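Local coordinates for putative alpha-galactosidase (Bacteroides fragilis, PDB 4NZJ), which probably hydrolyses terminal, non-reducing alpha-D-galactose residues from alpha-D-galactosides, as a member of glycoside hydrolase family 27, at residues D205-A210 with R243-S248; D220-P225 with C254-R259; Q385-R390 with P407-R412; S395-H400 with F418-S423. All coordinates share one frame; numbering follows the deposited sequence.

Contact 1: residues D205-A210 with R243-S248; sequences DAKDFA and RATNRS
T245 meets A206 and A210, two residues one turn apart on helix 202-212, with its methyl branch turned to the helix. Its CG2 lies anti to the carbonyl carbon (the OG1 torsion chi1 is 74°), which brings the methyl up to the A206 carbonyl, with T245 CG2 3.5 Å from A206 O; A206 CB lies 3.9 Å from T245 CG2. One turn on, the A210 methyl butts against the T245 branch point, CB to CB 3.6 Å. The hydroxyl stays with its own side of the contact: OG1 is hydrogen-bonded to L242 O near the end of helix 228-243 and takes a weak bond from R247 N. The K207 chain passes T245 running the other way; in the conformer given, the bend at chi2 carries K207 CE to 3.5 Å from A244 O. R247 runs alongside the A210 carbonyl, its CD 3.3 Å from A210 O, and a water completes the approach, donating to A210 O and accepting from R247 NH1 at 3.0 Å in the guanidinium plane. NE and NH2 of R247 are engaged by V214 O and D215, just beyond helix 202-212. No direct hydrogen bond spans the two segments. The link between this helix and the loop feeding strand 250-254 therefore rests on methyl packing, carbon-to-carbonyl contacts and one water bridge, with the arginine charge probably balanced by D215.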
loop_
_atom_site.group_PDB
_atom_site.type_symbol
_atom_site.label_atom_id
_atom_site.label_comp_id
_atom_site.label_asym_id
_atom_site.label_seq_id
_atom_site.Cartn_x
_atom_site.Cartn_y
_atom_site.Cartn_z
ATOM N N ASP A 205 10.150 -19.403 13.333
ATOM C CA ASP A 205 9.945 -17.963 13.316
ATOM C C ASP A 205 8.528 -17.601 12.869
ATOM O O ASP A 205 7.877 -16.759 13.488
ATOM C CB ASP A 205 11.018 -17.275 12.477
ATOM C CG ASP A 205 12.403 -17.381 13.103
ATOM O OD1 ASP A 205 12.533 -17.964 14.201
ATOM O OD2 ASP A 205 13.368 -16.885 12.491
ATOM N N ALA A 206 8.040 -18.268 11.827
ATOM C CA ALA A 206 6.678 -18.038 11.349
ATOM C C ALA A 206 5.645 -18.346 12.436
ATOM O O ALA A 206 4.686 -17.585 12.618
ATOM C CB ALA A 206 6.406 -18.870 10.105
ATOM N N LYS A 207 5.840 -19.445 13.159
ATOM C CA LYS A 207 4.920 -19.821 14.234
ATOM C C LYS A 207 4.945 -18.783 15.350
ATOM O O LYS A 207 3.905 -18.459 15.928
ATOM C CB LYS A 207 5.242 -21.213 14.782
ATOM C CG LYS A 207 4.854 -22.339 13.839
ATOM C CD LYS A 207 3.350 -22.375 13.613
ATOM C CE LYS A 207 2.958 -23.405 12.568
ATOM N NZ LYS A 207 3.718 -24.675 12.727
ATOM N N ASP A 208 6.128 -18.247 15.648
ATOM C CA ASP A 208 6.227 -17.187 16.651
ATOM C C ASP A 208 5.497 -15.935 16.168
ATOM O O ASP A 208 4.700 -15.347 16.914
ATOM C CB ASP A 208 7.688 -16.854 16.979
ATOM C CG ASP A 208 8.326 -17.848 17.940
ATOM O OD1 ASP A 208 7.618 -18.673 18.564
ATOM O OD2 ASP A 208 9.564 -17.792 18.097
ATOM N N PHE A 209 5.755 -15.530 14.922
ATOM C CA PHE A 209 5.073 -14.363 14.363
ATOM C C PHE A 209 3.559 -14.515 14.473
ATOM O O PHE A 209 2.861 -13.588 14.901
ATOM C CB PHE A 209 5.467 -14.111 12.897
ATOM C CG PHE A 209 6.935 -13.857 12.679
ATOM C CD1 PHE A 209 7.728 -13.285 13.667
ATOM C CD2 PHE A 209 7.524 -14.184 11.464
ATOM C CE1 PHE A 209 9.077 -13.054 13.447
ATOM C CE2 PHE A 209 8.869 -13.951 11.241
ATOM C CZ PHE A 209 9.646 -13.391 12.236
ATOM N N ALA A 210 3.049 -15.685 14.097
ATOM C CA ALA A 210 1.614 -15.943 14.157
ATOM C C ALA A 210 1.094 -15.891 15.595
ATOM O O ALA A 210 0.033 -15.317 15.853
ATOM C CB ALA A 210 1.280 -17.275 13.508
ATOM N N ARG A 243 2.312 -20.120 5.506
ATOM C CA ARG A 243 1.034 -20.758 5.172
ATOM C C ARG A 243 0.710 -21.898 6.128
ATOM O O ARG A 243 -0.438 -22.321 6.232
ATOM C CB ARG A 243 1.046 -21.297 3.738
ATOM C CG ARG A 243 1.105 -20.232 2.658
ATOM C CD ARG A 243 -0.141 -19.359 2.630
ATOM N NE ARG A 243 -1.380 -20.117 2.465
ATOM C CZ ARG A 243 -1.832 -20.584 1.304
ATOM N NH1 ARG A 243 -1.145 -20.393 0.184
ATOM N NH2 ARG A 243 -2.975 -21.252 1.263
ATOM N N ALA A 244 1.725 -22.404 6.826
ATOM C CA ALA A 244 1.525 -23.476 7.795
ATOM C C ALA A 244 0.995 -22.950 9.137
ATOM O O ALA A 244 0.576 -23.740 9.980
ATOM C CB ALA A 244 2.816 -24.260 8.007
ATOM N N THR A 245 1.014 -21.631 9.332
ATOM C CA THR A 245 0.491 -21.023 10.559
ATOM C C THR A 245 -1.019 -20.868 10.482
ATOM O O THR A 245 -1.627 -21.142 9.446
ATOM C CB THR A 245 1.082 -19.623 10.827
ATOM O OG1 THR A 245 0.505 -18.660 9.932
ATOM C CG2 THR A 245 2.604 -19.623 10.680
ATOM N N ASN A 246 -1.612 -20.393 11.575
ATOM C CA ASN A 246 -3.061 -20.168 11.633
ATOM C C ASN A 246 -3.482 -18.712 11.393
ATOM O O ASN A 246 -4.551 -18.289 11.829
ATOM C CB ASN A 246 -3.624 -20.689 12.964
ATOM C CG ASN A 246 -3.065 -19.960 14.181
ATOM O OD1 ASN A 246 -2.241 -19.052 14.070
ATOM N ND2 ASN A 246 -3.521 -20.367 15.363
ATOM N N ARG A 247 -2.645 -17.946 10.695
ATOM C CA ARG A 247 -2.976 -16.561 10.346
ATOM C C ARG A 247 -2.853 -16.320 8.849
ATOM O O ARG A 247 -2.134 -17.035 8.149
ATOM C CB ARG A 247 -2.064 -15.566 11.070
ATOM C CG ARG A 247 -2.247 -15.496 12.570
ATOM C CD ARG A 247 -1.530 -14.289 13.147
ATOM N NE ARG A 247 -2.230 -13.028 12.913
ATOM C CZ ARG A 247 -3.315 -12.622 13.575
ATOM N NH1 ARG A 247 -3.866 -13.384 14.517
ATOM N NH2 ARG A 247 -3.866 -11.450 13.288
ATOM N N SER A 248 -3.545 -15.291 8.376
ATOM C CA SER A 248 -3.343 -14.776 7.026
ATOM C C SER A 248 -2.212 -13.762 7.072
ATOM O O SER A 248 -2.435 -12.588 7.379
ATOM C CB SER A 248 -4.610 -14.105 6.496
ATOM O OG SER A 248 -5.638 -15.046 6.292
HETATM O O HOH W 1 -2.915 -15.928 15.714
#

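Contact 2: residues D220-P225 with C254-R259; sequences DYCNAP and CEWGQR
Y221 packs by its CB and ring against the loop that follows strand 250-254. Its CB touches E255 CB at 3.6 Å, and its ring, with CG anti to the backbone N (chi1 -156°), reaches the R259 guanidinium. The ring's CD2 lies over one face of that group, 3.7 Å from R259 NH2, while the two planes are 55° apart, so this is an inclined contact and no parallel stack. W256 supplies the second aromatic contact: its CH2 comes 3.4 Å from Y221 C, and in the conformer given C222 SG sits at the indole edge, 3.7 Å from W256 CZ2, in a sulfur-aromatic contact. C222 is itself tied by a disulfide to C192.

The clear direct hydrogen bonds lie within each loop. Y221 OH donates to P225 O, and Y221 N to D220 OD1. In the facing loop E255 OE1 accepts twice, from R259 NE on its anti lone pair, as a salt bridge of 2.7 Å, and from R259 N on its syn lone pair; R259 NH2 adds a bond to E255 O.

Water joins the two segments: it donates to D220 OD2 at 2.8 Å and accepts from W256 NE1 at 3.0 Å. The same carboxylate oxygen is hydrogen-bonded to Y184 OH and to a glycerol, probably from the crystallisation liquor.

Both loops leave the C-terminal ends of neighbouring barrel strands, where TIM barrels carry their active sites. The E255-R259 salt bridge orders the second loop and the disulfide anchors the first, while D220 OD2 binds both the shared water and the glycerol, consistent with a pocket for a sugar hydroxyl.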
loop_
_atom_site.group_PDB
_atom_site.type_symbol
_atom_site.label_atom_id
_atom_site.label_comp_id
_atom_site.label_asym_id
_atom_site.label_seq_id
_atom_site.Cartn_x
_atom_site.Cartn_y
_atom_site.Cartn_z
ATOM N N ASP A 220 13.761 -9.781 3.925
ATOM C CA ASP A 220 14.888 -9.150 3.250
ATOM C C ASP A 220 15.913 -10.201 2.829
ATOM O O ASP A 220 15.878 -11.339 3.304
ATOM C CB ASP A 220 15.525 -8.157 4.230
ATOM C CG ASP A 220 16.143 -6.957 3.557
ATOM O OD1 ASP A 220 16.459 -7.006 2.349
ATOM O OD2 ASP A 220 16.311 -5.941 4.273
ATOM N N TYR A 221 16.828 -9.813 1.945
ATOM C CA TYR A 221 17.765 -10.762 1.354
ATOM C C TYR A 221 19.231 -10.424 1.621
ATOM O O TYR A 221 20.118 -10.933 0.932
ATOM C CB TYR A 221 17.499 -10.917 -0.158
ATOM C CG TYR A 221 18.004 -12.238 -0.679
ATOM C CD1 TYR A 221 17.460 -13.432 -0.219
ATOM C CD2 TYR A 221 19.049 -12.302 -1.597
ATOM C CE1 TYR A 221 17.931 -14.652 -0.662
ATOM C CE2 TYR A 221 19.526 -13.517 -2.043
ATOM C CZ TYR A 221 18.967 -14.689 -1.571
ATOM O OH TYR A 221 19.446 -15.901 -1.991
ATOM N N CYS A 222 19.513 -9.599 2.629
ATOM C CA CYS A 222 20.905 -9.320 2.994
ATOM C C CYS A 222 21.629 -10.576 3.458
ATOM O O CYS A 222 21.033 -11.454 4.093
ATOM C CB CYS A 222 20.999 -8.253 4.085
ATOM S SG CYS A 222 20.698 -6.582 3.477
ATOM N N ASN A 223 22.914 -10.658 3.129
ATOM C CA ASN A 223 23.786 -11.744 3.583
ATOM C C ASN A 223 23.442 -13.124 3.040
ATOM O O ASN A 223 23.941 -14.130 3.547
ATOM C CB ASN A 223 23.835 -11.782 5.116
ATOM C CG ASN A 223 24.298 -10.469 5.705
ATOM O OD1 ASN A 223 25.342 -9.949 5.318
ATOM N ND2 ASN A 223 23.522 -9.915 6.631
ATOM N N ALA A 224 22.610 -13.170 2.001
ATOM C CA ALA A 224 22.244 -14.422 1.347
ATOM C C ALA A 224 22.947 -14.520 -0.005
ATOM O O ALA A 224 23.346 -13.501 -0.569
ATOM C CB ALA A 224 20.741 -14.502 1.172
ATOM N N PRO A 225 23.116 -15.749 -0.527
ATOM C CA PRO A 225 23.828 -15.887 -1.801
ATOM C C PRO A 225 23.107 -15.219 -2.969
ATOM O O PRO A 225 21.878 -15.231 -3.023
ATOM C CB PRO A 225 23.885 -17.406 -2.010
ATOM C CG PRO A 225 23.720 -17.989 -0.651
ATOM C CD PRO A 225 22.783 -17.060 0.057
ATOM N N CYS A 254 11.673 -8.900 -0.461
ATOM C CA CYS A 254 12.600 -7.791 -0.613
ATOM C C CYS A 254 14.002 -8.283 -0.964
ATOM O O CYS A 254 14.830 -8.525 -0.080
ATOM C CB CYS A 254 12.615 -6.954 0.669
ATOM S SG CYS A 254 13.700 -5.523 0.601
ATOM N N GLU A 255 14.253 -8.452 -2.262
ATOM C CA GLU A 255 15.591 -8.789 -2.754
ATOM C C GLU A 255 16.046 -7.784 -3.832
ATOM O O GLU A 255 16.922 -8.075 -4.652
ATOM C CB GLU A 255 15.685 -10.270 -3.189
ATOM C CG GLU A 255 14.729 -10.736 -4.284
ATOM C CD GLU A 255 15.013 -10.103 -5.625
ATOM O OE1 GLU A 255 15.957 -10.549 -6.318
ATOM O OE2 GLU A 255 14.300 -9.141 -5.983
ATOM N N TRP A 256 15.429 -6.601 -3.795
ATOM C CA TRP A 256 15.856 -5.398 -4.530
ATOM C C TRP A 256 15.772 -5.510 -6.050
ATOM O O TRP A 256 16.407 -4.736 -6.763
ATOM C CB TRP A 256 17.258 -4.956 -4.110
ATOM C CG TRP A 256 17.500 -5.162 -2.671
ATOM C CD1 TRP A 256 16.916 -4.498 -1.634
ATOM C CD2 TRP A 256 18.373 -6.132 -2.095
ATOM N NE1 TRP A 256 17.385 -4.996 -0.436
ATOM C CE2 TRP A 256 18.283 -5.997 -0.695
ATOM C CE3 TRP A 256 19.238 -7.095 -2.629
ATOM C CZ2 TRP A 256 19.023 -6.794 0.180
ATOM C CZ3 TRP A 256 19.971 -7.885 -1.759
ATOM C CH2 TRP A 256 19.859 -7.728 -0.370
ATOM N N GLY A 257 14.962 -6.449 -6.531
ATOM C CA GLY A 257 14.725 -6.616 -7.958
ATOM C C GLY A 257 15.867 -7.234 -8.737
ATOM O O GLY A 257 15.869 -7.184 -9.962
ATOM N N GLN A 258 16.832 -7.834 -8.052
ATOM C CA GLN A 258 18.051 -8.277 -8.714
ATOM C C GLN A 258 17.880 -9.587 -9.485
ATOM O O GLN A 258 18.604 -9.828 -10.447
ATOM C CB GLN A 258 19.183 -8.397 -7.699
ATOM C CG GLN A 258 19.479 -7.063 -7.024
ATOM C CD GLN A 258 20.796 -7.052 -6.288
ATOM O OE1 GLN A 258 21.298 -8.091 -5.879
ATOM N NE2 GLN A 258 21.368 -5.865 -6.123
ATOM N N ARG A 259 16.917 -10.409 -9.067
ATOM C CA ARG A 259 16.680 -11.714 -9.681
ATOM C C ARG A 259 15.330 -11.804 -10.414
ATOM O O ARG A 259 14.738 -12.879 -10.500
ATOM C CB ARG A 259 16.779 -12.802 -8.603
ATOM C CG ARG A 259 18.195 -13.053 -8.094
ATOM C CD ARG A 259 18.231 -13.332 -6.599
ATOM N NE ARG A 259 18.157 -12.084 -5.850
ATOM C CZ ARG A 259 19.192 -11.427 -5.329
ATOM N NH1 ARG A 259 20.433 -11.894 -5.422
ATOM N NH2 ARG A 259 18.977 -10.278 -4.701
HETATM O O HOH W 2 17.048 -4.048 2.358
#

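Contact 3: residues Q385-R390 with P407-R412; sequences QDVLGR and PLADGR
D386 extends its carboxylate to A409 because CG stands anti to the backbone N (chi1 -174°), carrying the group across to the turn L408-G411. L388 adopts the same first torsion (chi1 -171°), which with chi2 near 63° places CD2 against the carbonyls of P407 and L408, L388 CD2 lying 3.8 Å from P407 O. D386 OD2 accepts from A409 N at 2.9 Å on the syn lone pair, and from L388 N at 3.1 Å, a bond that arrives from above the carboxylate plane and closes an Asx turn. A water also donates to OD2; it donates in addition to P407 O and accepts from R390 N. A second water donates to D386 OD1 and accepts from D410 N. One aspartate thus ties its own turn, D386-G389, to the facing one through direct and water-mediated bonds. Around it the apolar contact is small but close: in the conformer given V387 CG2 meets A409 CB at 3.5 Å, and L388 CB lies 4.0 Å from A409 CB. D410 makes a second Asx turn with R412 N, and its OD2 forms a salt bridge to R412 NE.

The contact lies at the surface where helix 378-384 passes into the C-terminal beta domain: segment 407-412 is the hairpin turn between strands 401-407 and 413-419, and L408 reaches beyond it to I472 of strand 468-473.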
loop_
_atom_site.group_PDB
_atom_site.type_symbol
_atom_site.label_atom_id
_atom_site.label_comp_id
_atom_site.label_asym_id
_atom_site.label_seq_id
_atom_site.Cartn_x
_atom_site.Cartn_y
_atom_site.Cartn_z
ATOM N N GLN A 385 -6.794 1.443 -5.477
ATOM C CA GLN A 385 -7.536 0.326 -4.899
ATOM C C GLN A 385 -8.570 -0.291 -5.858
ATOM O O GLN A 385 -9.355 -1.146 -5.460
ATOM C CB GLN A 385 -8.216 0.794 -3.606
ATOM C CG GLN A 385 -7.242 1.248 -2.529
ATOM C CD GLN A 385 -6.493 0.084 -1.901
ATOM O OE1 GLN A 385 -7.072 -0.712 -1.156
ATOM N NE2 GLN A 385 -5.206 -0.028 -2.206
ATOM N N ASP A 386 -8.570 0.131 -7.119
ATOM C CA ASP A 386 -9.537 -0.401 -8.079
ATOM C C ASP A 386 -9.459 -1.926 -8.130
ATOM O O ASP A 386 -8.373 -2.483 -8.251
ATOM C CB ASP A 386 -9.309 0.168 -9.473
ATOM C CG ASP A 386 -10.388 -0.257 -10.449
ATOM O OD1 ASP A 386 -11.491 0.335 -10.415
ATOM O OD2 ASP A 386 -10.154 -1.198 -11.238
ATOM N N VAL A 387 -10.618 -2.582 -8.071
ATOM C CA VAL A 387 -10.663 -4.042 -7.932
ATOM C C VAL A 387 -10.081 -4.802 -9.132
ATOM O O VAL A 387 -9.672 -5.952 -8.995
ATOM C CB VAL A 387 -12.085 -4.562 -7.611
ATOM C CG1 VAL A 387 -12.611 -3.914 -6.337
ATOM C CG2 VAL A 387 -13.043 -4.338 -8.774
ATOM N N LEU A 388 -10.025 -4.176 -10.302
ATOM C CA LEU A 388 -9.422 -4.848 -11.457
ATOM C C LEU A 388 -7.919 -5.065 -11.226
ATOM O O LEU A 388 -7.354 -6.054 -11.687
ATOM C CB LEU A 388 -9.669 -4.068 -12.750
ATOM C CG LEU A 388 -9.265 -4.780 -14.048
ATOM C CD1 LEU A 388 -10.066 -6.054 -14.266
ATOM C CD2 LEU A 388 -9.422 -3.830 -15.223
ATOM N N GLY A 389 -7.291 -4.150 -10.501
ATOM C CA GLY A 389 -5.917 -4.333 -10.046
ATOM C C GLY A 389 -4.872 -4.243 -11.137
ATOM O O GLY A 389 -3.823 -4.878 -11.046
ATOM N N ARG A 390 -5.141 -3.447 -12.166
ATOM C CA ARG A 390 -4.193 -3.276 -13.262
ATOM C C ARG A 390 -3.150 -2.220 -12.901
ATOM O O ARG A 390 -3.490 -1.118 -12.468
ATOM C CB ARG A 390 -4.917 -2.872 -14.550
ATOM C CG ARG A 390 -5.889 -3.911 -15.089
ATOM C CD ARG A 390 -5.237 -4.875 -16.072
ATOM N NE ARG A 390 -6.176 -5.298 -17.111
ATOM C CZ ARG A 390 -6.988 -6.347 -17.014
ATOM N NH1 ARG A 390 -6.981 -7.108 -15.928
ATOM N NH2 ARG A 390 -7.809 -6.640 -18.013
ATOM N N PRO A 407 -6.633 0.769 -17.045
ATOM C CA PRO A 407 -8.020 0.319 -17.169
ATOM C C PRO A 407 -8.634 0.067 -15.794
ATOM O O PRO A 407 -7.936 -0.396 -14.898
ATOM C CB PRO A 407 -7.901 -0.992 -17.965
ATOM C CG PRO A 407 -6.558 -0.934 -18.613
ATOM C CD PRO A 407 -5.691 -0.184 -17.655
ATOM N N LEU A 408 -9.913 0.400 -15.632
ATOM C CA LEU A 408 -10.627 0.247 -14.360
ATOM C C LEU A 408 -11.724 -0.810 -14.480
ATOM O O LEU A 408 -12.155 -1.143 -15.582
ATOM C CB LEU A 408 -11.235 1.583 -13.927
ATOM C CG LEU A 408 -10.268 2.767 -13.818
ATOM C CD1 LEU A 408 -11.029 4.053 -13.541
ATOM C CD2 LEU A 408 -9.229 2.525 -12.733
ATOM N N ALA A 409 -12.182 -1.330 -13.345
ATOM C CA ALA A 409 -13.139 -2.440 -13.340
ATOM C C ALA A 409 -14.458 -2.093 -14.033
ATOM O O ALA A 409 -15.077 -2.955 -14.667
ATOM C CB ALA A 409 -13.406 -2.904 -11.920
ATOM N N ASP A 410 -14.872 -0.831 -13.920
ATOM C CA ASP A 410 -16.142 -0.370 -14.500
ATOM C C ASP A 410 -16.078 -0.108 -16.009
ATOM O O ASP A 410 -17.066 0.325 -16.601
ATOM C CB ASP A 410 -16.661 0.881 -13.768
ATOM C CG ASP A 410 -15.728 2.089 -13.890
ATOM O OD1 ASP A 410 -14.741 2.051 -14.661
ATOM O OD2 ASP A 410 -15.986 3.094 -13.194
ATOM N N GLY A 411 -14.924 -0.358 -16.621
ATOM C CA GLY A 411 -14.760 -0.209 -18.066
ATOM C C GLY A 411 -14.118 1.102 -18.481
ATOM O O GLY A 411 -13.730 1.263 -19.634
ATOM N N ARG A 412 -14.005 2.042 -17.548
ATOM C CA ARG A 412 -13.360 3.321 -17.822
ATOM C C ARG A 412 -11.836 3.170 -17.787
ATOM O O ARG A 412 -11.317 2.112 -17.426
ATOM C CB ARG A 412 -13.813 4.372 -16.807
ATOM C CG ARG A 412 -15.312 4.636 -16.836
ATOM C CD ARG A 412 -15.690 5.843 -15.991
ATOM N NE ARG A 412 -15.476 5.612 -14.564
ATOM C CZ ARG A 412 -15.483 6.560 -13.628
ATOM N NH1 ARG A 412 -15.674 7.836 -13.944
ATOM N NH2 ARG A 412 -15.281 6.229 -12.358
HETATM O O HOH W 3 -7.508 -1.246 -12.311
HETATM O O HOH W 4 -13.957 0.788 -11.538
#

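Contact 4: residues S395-H400 with F418-S423; sequences SIRSDH and FNRASS
R397, at the end of strand 393-397, lays its guanidinium flat on that of R420, with centres 3.6 Å apart and planes at 19°. An extended chain, CG anti to the backbone N (chi1 -170°), brings it there. Such like-charge stacking is presumably eased by acidic partners: E301 pairs with R397 NE and D402 with R420 NH2. The S398 carbonyl follows: S398 O accepts from R420 NH2 at 2.9 Å, close to the guanidinium plane, with a weaker bond from NH1. D399 O comes next, 3.0 Å from R420 NH1, the donor approaching above the carbonyl plane. At H400, O accepts from R420 N at 2.9 Å, and the CB and ring ND1 of H400 touch A421 CB, each at 4.1 Å. R420 therefore spans the turn, its side chain gripping two carbonyls and its main chain a third. N419 OD1 accepts from A421 N in an Asx turn that shapes the facing loop.

In the C-terminal sheet the turn 398-400 joins strands 393-397 and 401-407, and strand 401-407 lies between 393-397 and 413-419. Helix 296-303 packs alongside, with L297 touching F418 and R420 and E301 meeting R397.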
loop_
_atom_site.group_PDB
_atom_site.type_symbol
_atom_site.label_atom_id
_atom_site.label_comp_id
_atom_site.label_asym_id
_atom_site.label_seq_id
_atom_site.Cartn_x
_atom_site.Cartn_y
_atom_site.Cartn_z
ATOM N N SER A 395 2.082 4.335 -21.640
ATOM C CA SER A 395 1.795 4.204 -23.063
ATOM C C SER A 395 2.679 5.095 -23.923
ATOM O O SER A 395 3.000 4.743 -25.066
ATOM C CB SER A 395 0.327 4.526 -23.335
ATOM O OG SER A 395 -0.514 3.653 -22.602
ATOM N N ILE A 396 3.025 6.265 -23.398
ATOM C CA ILE A 396 3.924 7.186 -24.072
ATOM C C ILE A 396 4.946 7.740 -23.081
ATOM O O ILE A 396 4.578 8.224 -22.013
ATOM C CB ILE A 396 3.163 8.367 -24.720
ATOM C CG1 ILE A 396 2.075 7.846 -25.663
ATOM C CG2 ILE A 396 4.126 9.278 -25.469
ATOM C CD1 ILE A 396 1.254 8.932 -26.330
ATOM N N ARG A 397 6.222 7.659 -23.449
ATOM C CA ARG A 397 7.286 8.366 -22.741
ATOM C C ARG A 397 7.908 9.330 -23.734
ATOM O O ARG A 397 8.787 8.959 -24.516
ATOM C CB ARG A 397 8.359 7.410 -22.190
ATOM C CG ARG A 397 9.321 8.120 -21.242
ATOM C CD ARG A 397 10.669 7.431 -21.082
ATOM N NE ARG A 397 11.441 8.142 -20.065
ATOM C CZ ARG A 397 12.108 9.277 -20.265
ATOM N NH1 ARG A 397 12.157 9.850 -21.464
ATOM N NH2 ARG A 397 12.752 9.844 -19.247
ATOM N N SER A 398 7.433 10.572 -23.723
ATOM C CA SER A 398 7.919 11.573 -24.654
ATOM C C SER A 398 9.115 12.304 -24.046
ATOM O O SER A 398 9.554 11.989 -22.936
ATOM C CB SER A 398 6.799 12.556 -25.045
ATOM O OG SER A 398 6.557 13.512 -24.035
ATOM N N ASP A 399 9.647 13.274 -24.774
ATOM C CA ASP A 399 10.830 13.997 -24.316
ATOM C C ASP A 399 10.609 14.642 -22.944
ATOM O O ASP A 399 11.483 14.575 -22.086
ATOM C CB ASP A 399 11.251 15.059 -25.340
ATOM C CG ASP A 399 11.822 14.455 -26.630
ATOM O OD1 ASP A 399 12.106 13.241 -26.673
ATOM O OD2 ASP A 399 11.996 15.212 -27.607
ATOM N N HIS A 400 9.432 15.225 -22.725
ATOM C CA HIS A 400 9.165 15.970 -21.492
ATOM C C HIS A 400 8.092 15.373 -20.589
ATOM O O HIS A 400 8.048 15.694 -19.399
ATOM C CB HIS A 400 8.782 17.410 -21.835
ATOM C CG HIS A 400 9.780 18.105 -22.706
ATOM N ND1 HIS A 400 11.052 18.411 -22.276
ATOM C CD2 HIS A 400 9.694 18.551 -23.981
ATOM C CE1 HIS A 400 11.710 19.017 -23.250
ATOM N NE2 HIS A 400 10.908 19.114 -24.295
ATOM N N PHE A 418 1.929 13.230 -17.037
ATOM C CA PHE A 418 2.967 13.540 -16.070
ATOM C C PHE A 418 4.109 14.291 -16.720
ATOM O O PHE A 418 4.796 13.766 -17.589
ATOM C CB PHE A 418 3.466 12.250 -15.428
ATOM C CG PHE A 418 4.717 12.411 -14.608
ATOM C CD1 PHE A 418 4.838 13.435 -13.676
ATOM C CD2 PHE A 418 5.773 11.509 -14.753
ATOM C CE1 PHE A 418 5.989 13.565 -12.912
ATOM C CE2 PHE A 418 6.925 11.636 -13.995
ATOM C CZ PHE A 418 7.034 12.663 -13.074
ATOM N N ASN A 419 4.275 15.538 -16.303
ATOM C CA ASN A 419 5.357 16.385 -16.757
ATOM C C ASN A 419 6.617 16.128 -15.936
ATOM O O ASN A 419 6.688 16.511 -14.777
ATOM C CB ASN A 419 4.942 17.854 -16.639
ATOM C CG ASN A 419 6.000 18.802 -17.151
ATOM O OD1 ASN A 419 6.901 18.405 -17.886
ATOM N ND2 ASN A 419 5.887 20.074 -16.780
ATOM N N ARG A 420 7.604 15.474 -16.544
ATOM C CA ARG A 420 8.909 15.261 -15.910
ATOM C C ARG A 420 9.723 16.539 -15.802
ATOM O O ARG A 420 10.551 16.673 -14.901
ATOM C CB ARG A 420 9.746 14.271 -16.721
ATOM C CG ARG A 420 9.875 12.905 -16.104
ATOM C CD ARG A 420 10.614 11.987 -17.064
ATOM N NE ARG A 420 9.707 11.538 -18.114
ATOM C CZ ARG A 420 9.745 11.903 -19.397
ATOM N NH1 ARG A 420 10.668 12.731 -19.867
ATOM N NH2 ARG A 420 8.832 11.420 -20.230
ATOM N N ALA A 421 9.490 17.456 -16.734
ATOM C CA ALA A 421 10.367 18.599 -16.954
ATOM C C ALA A 421 10.242 19.693 -15.895
ATOM O O ALA A 421 9.246 19.791 -15.175
ATOM C CB ALA A 421 10.110 19.188 -18.329
ATOM N N SER A 422 11.274 20.525 -15.853
ATOM C CA SER A 422 11.369 21.633 -14.921
ATOM C C SER A 422 10.668 22.888 -15.441
ATOM O O SER A 422 10.688 23.918 -14.774
ATOM C CB SER A 422 12.840 21.936 -14.655
ATOM O OG SER A 422 13.509 22.223 -15.874
ATOM N N SER A 423 10.072 22.808 -16.629
ATOM C CA SER A 423 9.304 23.916 -17.192
ATOM C C SER A 423 7.873 23.463 -17.462
ATOM O O SER A 423 7.619 22.267 -17.600
ATOM C CB SER A 423 9.941 24.402 -18.488
ATOM O OG SER A 423 9.919 23.389 -19.477
#

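How the contacts relate
Contacts 1 and 2 alternate along the chain and bracket two neighbouring barrel strands, 216-220 and 250-254: contact 1 lies where the chain enters them, contact 2 where it leaves, with centres about 22 Å apart. Only contact 2 holds the glycerol-bound carboxylate of the likely active-site end. Contacts 3 and 4 also alternate, lying at opposite ends of strands 393-397, 401-407 and 413-419 in the C-terminal beta domain; their nearest atoms are about 8 Å apart. They adjoin helices 378-384 and 296-303 respectively. Their centres are about 31 and 32 Å from that of contact 2, and contacts 1 and 4 lie farthest apart, about 45 Å between centres.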